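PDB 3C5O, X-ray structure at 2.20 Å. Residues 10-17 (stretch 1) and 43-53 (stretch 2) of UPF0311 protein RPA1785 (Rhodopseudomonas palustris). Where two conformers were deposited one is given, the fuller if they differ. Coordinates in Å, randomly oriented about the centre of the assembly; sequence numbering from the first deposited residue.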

# COMPACT_ATOMS: atom_id res chain seq x y z
N LYS B 10 1.42 -25.86 6.12
CA LYS B 10 0.46 -26.92 5.86
C LYS B 10 -0.42 -26.48 4.69
O LYS B 10 -0.99 -25.39 4.72
CB LYS B 10 -0.37 -27.20 7.12
CG LYS B 10 -1.73 -27.84 6.89
CD LYS B 10 -2.57 -27.83 8.16
CE LYS B 10 -4.05 -27.98 7.85
NZ LYS B 10 -4.85 -27.39 8.97
N TYR B 11 -0.53 -27.32 3.67
CA TYR B 11 -1.39 -27.03 2.53
C TYR B 11 -2.82 -26.99 3.00
O TYR B 11 -3.27 -27.90 3.71
CB TYR B 11 -1.23 -28.09 1.44
CG TYR B 11 -2.33 -28.04 0.41
CD1 TYR B 11 -2.31 -27.08 -0.59
CD2 TYR B 11 -3.40 -28.94 0.45
CE1 TYR B 11 -3.31 -27.00 -1.54
CE2 TYR B 11 -4.42 -28.87 -0.48
CZ TYR B 11 -4.37 -27.89 -1.47
OH TYR B 11 -5.38 -27.83 -2.41
N VAL B 12 -3.55 -25.94 2.63
CA VAL B 12 -4.95 -25.83 3.05
C VAL B 12 -5.94 -25.86 1.88
O VAL B 12 -6.96 -26.53 1.97
CB VAL B 12 -5.22 -24.60 4.00
CG1 VAL B 12 -4.66 -24.85 5.38
CG2 VAL B 12 -4.67 -23.31 3.41
N PHE B 13 -5.69 -25.12 0.81
CA PHE B 13 -6.64 -25.16 -0.31
C PHE B 13 -6.06 -24.61 -1.56
O PHE B 13 -5.01 -23.97 -1.53
CB PHE B 13 -7.98 -24.44 0.04
CG PHE B 13 -7.83 -23.03 0.56
CD1 PHE B 13 -7.88 -22.78 1.93
CD2 PHE B 13 -7.67 -21.96 -0.32
CE1 PHE B 13 -7.74 -21.50 2.41
CE2 PHE B 13 -7.54 -20.66 0.16
CZ PHE B 13 -7.57 -20.43 1.53
N THR B 14 -6.74 -24.85 -2.68
CA THR B 14 -6.33 -24.35 -3.98
C THR B 14 -7.36 -23.35 -4.55
O THR B 14 -8.58 -23.60 -4.51
CB THR B 14 -6.06 -25.50 -4.95
OG1 THR B 14 -5.04 -26.34 -4.40
CG2 THR B 14 -5.59 -24.99 -6.31
N ILE B 15 -6.85 -22.20 -5.00
CA ILE B 15 -7.63 -21.19 -5.76
C ILE B 15 -7.26 -21.29 -7.23
O ILE B 15 -6.08 -21.17 -7.60
CB ILE B 15 -7.31 -19.72 -5.32
CG1 ILE B 15 -7.61 -19.50 -3.83
CG2 ILE B 15 -8.09 -18.72 -6.18
CD1 ILE B 15 -7.15 -18.12 -3.32
N THR B 16 -8.27 -21.54 -8.06
CA THR B 16 -8.09 -21.55 -9.50
C THR B 16 -8.76 -20.30 -10.05
O THR B 16 -9.98 -20.18 -9.99
CB THR B 16 -8.75 -22.81 -10.11
OG1 THR B 16 -8.12 -23.98 -9.57
CG2 THR B 16 -8.60 -22.83 -11.62
N ALA B 17 -7.99 -19.34 -10.55
CA ALA B 17 -8.57 -18.14 -11.12
C ALA B 17 -8.54 -18.13 -12.65
O ALA B 17 -7.46 -18.18 -13.26
CB ALA B 17 -7.88 -16.90 -10.56
N VAL B 43 -12.58 -22.31 -5.54
CA VAL B 43 -11.73 -22.52 -4.39
C VAL B 43 -12.04 -23.87 -3.79
O VAL B 43 -13.21 -24.23 -3.60
CB VAL B 43 -11.95 -21.42 -3.35
CG1 VAL B 43 -11.15 -21.69 -2.11
CG2 VAL B 43 -11.56 -20.07 -3.95
N LYS B 44 -11.00 -24.66 -3.52
CA LYS B 44 -11.23 -26.00 -3.00
C LYS B 44 -10.11 -26.54 -2.12
O LYS B 44 -8.92 -26.42 -2.42
CB LYS B 44 -11.58 -27.00 -4.11
CG LYS B 44 -12.38 -28.19 -3.59
CD LYS B 44 -12.68 -29.23 -4.66
CE LYS B 44 -13.12 -30.55 -4.01
NZ LYS B 44 -13.51 -31.58 -5.01
N GLY B 45 -10.54 -27.12 -1.01
CA GLY B 45 -9.69 -27.77 -0.03
C GLY B 45 -10.63 -28.50 0.89
O GLY B 45 -11.81 -28.65 0.57
N GLU B 46 -10.11 -28.98 2.03
CA GLU B 46 -10.95 -29.61 3.06
C GLU B 46 -11.71 -28.54 3.81
O GLU B 46 -11.11 -27.61 4.35
CB GLU B 46 -10.11 -30.37 4.09
CG GLU B 46 -9.39 -31.59 3.59
CD GLU B 46 -9.03 -32.53 4.73
OE1 GLU B 46 -9.47 -32.27 5.88
OE2 GLU B 46 -8.32 -33.54 4.48
N GLY B 47 -13.03 -28.66 3.85
CA GLY B 47 -13.84 -27.68 4.58
C GLY B 47 -13.79 -26.27 4.01
O GLY B 47 -13.97 -25.28 4.73
N ILE B 48 -13.51 -26.19 2.71
CA ILE B 48 -13.70 -24.94 1.98
C ILE B 48 -13.99 -25.23 0.51
O ILE B 48 -13.25 -25.95 -0.14
CB ILE B 48 -12.53 -23.95 2.19
CG1 ILE B 48 -12.84 -22.59 1.54
CG2 ILE B 48 -11.20 -24.57 1.77
CD1 ILE B 48 -11.96 -21.46 2.04
N SER B 49 -15.11 -24.70 0.03
CA SER B 49 -15.51 -24.87 -1.35
C SER B 49 -16.19 -23.60 -1.82
O SER B 49 -17.25 -23.23 -1.32
CB SER B 49 -16.44 -26.07 -1.50
OG SER B 49 -17.10 -26.00 -2.75
N GLY B 50 -15.58 -22.94 -2.79
CA GLY B 50 -16.05 -21.63 -3.18
C GLY B 50 -15.97 -21.37 -4.66
O GLY B 50 -15.42 -22.15 -5.42
N GLN B 51 -16.56 -20.26 -5.07
CA GLN B 51 -16.56 -19.85 -6.45
C GLN B 51 -15.91 -18.47 -6.45
O GLN B 51 -16.27 -17.62 -5.63
CB GLN B 51 -18.02 -19.79 -6.93
CG GLN B 51 -18.32 -20.31 -8.34
CD GLN B 51 -17.91 -21.77 -8.57
OE1 GLN B 51 -17.98 -22.63 -7.68
NE2 GLN B 51 -17.48 -22.05 -9.79
N VAL B 52 -14.93 -18.24 -7.33
CA VAL B 52 -14.29 -16.93 -7.46
C VAL B 52 -15.31 -16.08 -8.18
O VAL B 52 -15.91 -16.54 -9.17
CB VAL B 52 -12.94 -16.97 -8.24
CG1 VAL B 52 -12.45 -15.52 -8.54
CG2 VAL B 52 -11.88 -17.75 -7.49
N LEU B 53 -15.53 -14.87 -7.67
CA LEU B 53 -16.55 -13.99 -8.23
C LEU B 53 -16.07 -13.33 -9.53
O LEU B 53 -14.85 -13.15 -9.72
CB LEU B 53 -17.02 -12.97 -7.18
CG LEU B 53 -17.69 -13.57 -5.93
CD1 LEU B 53 -18.01 -12.44 -4.92
CD2 LEU B 53 -18.97 -14.38 -6.24
O HOH W 1 -8.15 -28.76 -4.12
O HOH W 2 -7.37 -29.31 1.72
O HOH W 3 -8.69 -26.44 4.00

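Stretch 1 is a single strand, and it pairs antiparallel with the 43-45 strand of stretch 2: the two axes approach to 4.5 Å, and their N-to-C directions differ by 156°. The contact buries 381 Å², both sides summed.

At the start of stretch 1, Lys-10 is exposed and out of reach of stretch 2. Tyr-11 points sideways from the backbone, but its t rotamer brings the phenol end closer, leaving OH 3.8 Å from Lys-44 O. That is too long for a direct bond; water 1 spans the gap, donating to Lys-44 O at 3.0 Å and meeting Tyr-11 OH in a weak bond at 3.4 Å.

At Val-12 the direct pairing gives way to water. Its carbonyl O lies 4.0 Å from Glu-46 N, and two waters fill in. Water 2 donates to Val-12 O (2.8 Å) and accepts from Glu-46 N (2.8 Å); water 3 donates to both Val-12 O and Glu-46 O, at 2.7 Å each. The psi of Val-12, -45°, departs from the extended values of its neighbours.

Phe-13 faces Gly-45 with only 4.0 Å between their CA atoms. Glycine suits this place for a measurable reason: an ideal CB on Gly-45 would lie 2.2 Å from Val-12 O and 2.6 Å from Phe-13 CB, both clashes. Phe-13, with chi1 in p, is buried among aliphatic groups. Its CB is 3.7 Å from Ile-48 CG2, Ile-48 CD1 lies over one face of the ring, and Phe-13 CD2 is 3.9 Å from Val-43 CG1. Ile-48 can contribute because the type II turn from Gly-45 to Ile-48 folds stretch 2 back on itself; Gly-47, at phi 64°, occupies a conformation that favours glycine.

Thr-14 supplies the polar clamp. Its N donates to Lys-44 O at 2.7 Å and 176°, and Lys-44 N returns a bond to Thr-14 O at 2.8 Å and 161°, the reciprocal signature of a hydrogen-bonded antiparallel pair. Thr-14 O also receives a CA-H...O contact from Val-43 CA at 3.3 Å. Both side chains project to the face opposite Phe-13, where the long, all-t Lys-44 remains exposed.

Ile-15 returns to the apolar face, opposite Val-43. Ile-15 CG1 meets Val-43 CG2 at 4.0 Å, and Ile-15 CG2 meets Val-52 CG2 at 4.1 Å, so branched aliphatics pack where both partners are buried. Val-52 CG2 also lies 4.0 Å from Thr-16 O. By Ala-17, no atom of stretch 2 comes within contact distance.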